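Cellulase CEL9M (Clostridium cellulolyticum, PDB 1IA6) probably hydrolyses internal beta-1,4-glucosidic linkages in cellulose and related beta-glucans, as a family 9 glycoside hydrolase. Local coordinates at residues W252-W256 / D257-V261. Sequence-based numbering, arbitrary orientation.
With CA (calcium ion), chain B; SO4 (sulfate ion), chain E.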
loop_
_atom_site.group_PDB
_atom_site.type_symbol
_atom_site.label_atom_id
_atom_site.label_comp_id
_atom_site.label_asym_id
_atom_site.label_seq_id
_atom_site.Cartn_x
_atom_site.Cartn_y
_atom_site.Cartn_z
ATOM N N TRP A 252 -3.087 16.146 6.095
ATOM C CA TRP A 252 -3.553 14.952 5.404
ATOM C C TRP A 252 -3.070 13.744 6.202
ATOM O O TRP A 252 -3.086 13.754 7.435
ATOM C CB TRP A 252 -2.974 14.929 3.982
ATOM C CG TRP A 252 -3.795 14.158 2.987
ATOM C CD1 TRP A 252 -3.407 13.053 2.281
ATOM C CD2 TRP A 252 -5.137 14.447 2.574
ATOM N NE1 TRP A 252 -4.424 12.636 1.455
ATOM C CE2 TRP A 252 -5.498 13.473 1.616
ATOM C CE3 TRP A 252 -6.072 15.434 2.922
ATOM C CZ2 TRP A 252 -6.755 13.456 1.000
ATOM C CZ3 TRP A 252 -7.321 15.417 2.308
ATOM C CH2 TRP A 252 -7.651 14.435 1.359
ATOM N N THR A 253 -2.644 12.701 5.499
ATOM C CA THR A 253 -2.138 11.510 6.161
ATOM C C THR A 253 -1.272 10.725 5.186
ATOM O O THR A 253 -1.069 11.138 4.042
ATOM C CB THR A 253 -3.289 10.605 6.675
ATOM O OG1 THR A 253 -2.741 9.531 7.453
ATOM C CG2 THR A 253 -4.082 10.024 5.514
ATOM N N MET A 254 -0.751 9.600 5.649
ATOM C CA MET A 254 0.079 8.755 4.809
ATOM C C MET A 254 -0.749 8.119 3.695
ATOM O O MET A 254 -1.781 7.501 3.950
ATOM C CB MET A 254 0.718 7.652 5.655
ATOM C CG MET A 254 1.401 6.560 4.842
ATOM S SD MET A 254 2.166 5.326 5.916
ATOM C CE MET A 254 0.766 4.295 6.302
ATOM N N CYS A 255 -0.292 8.283 2.460
ATOM C CA CYS A 255 -0.967 7.692 1.309
ATOM C C CYS A 255 0.013 7.675 0.142
ATOM O O CYS A 255 1.117 8.216 0.248
ATOM C CB CYS A 255 -2.245 8.463 0.954
ATOM S SG CYS A 255 -2.033 10.198 0.526
ATOM N N TRP A 256 -0.384 7.063 -0.968
ATOM C CA TRP A 256 0.513 6.947 -2.108
ATOM C C TRP A 256 1.151 8.245 -2.595
ATOM O O TRP A 256 2.264 8.220 -3.116
ATOM C CB TRP A 256 -0.183 6.236 -3.283
ATOM C CG TRP A 256 -1.431 6.897 -3.779
ATOM C CD1 TRP A 256 -2.711 6.634 -3.385
ATOM C CD2 TRP A 256 -1.517 7.944 -4.751
ATOM N NE1 TRP A 256 -3.591 7.454 -4.054
ATOM C CE2 TRP A 256 -2.884 8.269 -4.897
ATOM C CE3 TRP A 256 -0.570 8.644 -5.514
ATOM C CZ2 TRP A 256 -3.330 9.266 -5.775
ATOM C CZ3 TRP A 256 -1.012 9.634 -6.387
ATOM C CH2 TRP A 256 -2.382 9.935 -6.508
ATOM N N ASP A 257 0.473 9.376 -2.415
ATOM C CA ASP A 257 1.011 10.654 -2.883
ATOM C C ASP A 257 1.691 11.500 -1.812
ATOM O O ASP A 257 2.562 12.309 -2.122
ATOM C CB ASP A 257 -0.109 11.486 -3.528
ATOM C CG ASP A 257 0.406 12.758 -4.185
ATOM O OD1 ASP A 257 1.403 12.681 -4.931
ATOM O OD2 ASP A 257 -0.193 13.835 -3.970
ATOM N N ASP A 258 1.301 11.305 -0.558
ATOM C CA ASP A 258 1.853 12.092 0.543
ATOM C C ASP A 258 2.538 11.239 1.606
ATOM O O ASP A 258 1.882 10.552 2.390
ATOM C CB ASP A 258 0.724 12.929 1.166
ATOM C CG ASP A 258 1.186 13.769 2.345
ATOM O OD1 ASP A 258 2.407 13.934 2.537
ATOM O OD2 ASP A 258 0.312 14.274 3.077
ATOM N N MET A 259 3.867 11.287 1.626
ATOM C CA MET A 259 4.642 10.521 2.594
ATOM C C MET A 259 5.406 11.426 3.554
ATOM O O MET A 259 6.365 10.993 4.188
ATOM C CB MET A 259 5.620 9.590 1.868
ATOM C CG MET A 259 4.953 8.397 1.197
ATOM S SD MET A 259 4.187 7.294 2.399
ATOM C CE MET A 259 5.628 6.377 2.961
ATOM N N TYR A 260 4.974 12.679 3.669
ATOM C CA TYR A 260 5.635 13.627 4.560
ATOM C C TYR A 260 5.580 13.250 6.035
ATOM O O TYR A 260 6.549 13.467 6.762
ATOM C CB TYR A 260 5.059 15.032 4.364
ATOM C CG TYR A 260 5.608 15.720 3.138
ATOM C CD1 TYR A 260 6.917 16.202 3.116
ATOM C CD2 TYR A 260 4.844 15.838 1.977
ATOM C CE1 TYR A 260 7.452 16.781 1.967
ATOM C CE2 TYR A 260 5.372 16.413 0.823
ATOM C CZ TYR A 260 6.673 16.881 0.827
ATOM O OH TYR A 260 7.203 17.436 -0.313
ATOM N N VAL A 261 4.462 12.685 6.485
ATOM C CA VAL A 261 4.345 12.303 7.891
ATOM C C VAL A 261 5.261 11.119 8.217
ATOM O O VAL A 261 6.011 11.157 9.193
ATOM C CB VAL A 261 2.879 11.975 8.263
ATOM C CG1 VAL A 261 2.786 11.573 9.730
ATOM C CG2 VAL A 261 2.001 13.190 8.002
HETATM CA CA CA B . 4.902 12.139 -2.793
HETATM S S SO4 E . -7.399 7.348 -4.880
HETATM O O1 SO4 E . -8.097 6.566 -5.924
HETATM O O2 SO4 E . -6.387 6.495 -4.230
HETATM O O3 SO4 E . -8.385 7.814 -3.883
HETATM O O4 SO4 E . -6.745 8.520 -5.506
HETATM O O HOH W 1 4.223 9.881 -2.203
HETATM O O HOH W 2 3.891 11.382 -4.825
#
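Cys255 and Asp258 close a type I beta-turn over Trp256 and Asp257: the turn's own bond, Asp258 N to Cys255 O, is weak (125° at H), and the straighter Cys255 N to Asp258 O bond (3.1 Å) ties the two arms together. At the turn's corner, Asp257 lays its CB over one face of the Trp256 six-membered ring, 3.8 Å from the centroid, a CH-pi contact. The Trp256 CG sits between its own backbone N and carbonyl carbon (chi1 59°), which folds the indole back against Asp257; its NE1 donates a hydrogen bond to O2 of a sulfate, probably from the crystallisation liquor, at 3.0 Å. The turn also serves the calcium site: Asp257 O binds calcium directly at 2.4 Å, while Trp256 O and Asp257 OD1 each accept from a calcium-bound water. Asp257 OD2 is hydrogen-bonded to Thr207 OG1. Further on, Asp258 OD1 takes the Tyr260 N-H on its anti side, 34° out of the carboxylate plane, an Asx turn leading into the helix, and OD2 rests against Trp252 CB at 3.5 Å. Met254 and Met259 lie side by side, CG against SD. Ser208, Asp211 and Asp212 complete the protein ligands, so calcium ties this loop to the start of helix 210-224; Met254 packs between helices 64-80 and 306-323.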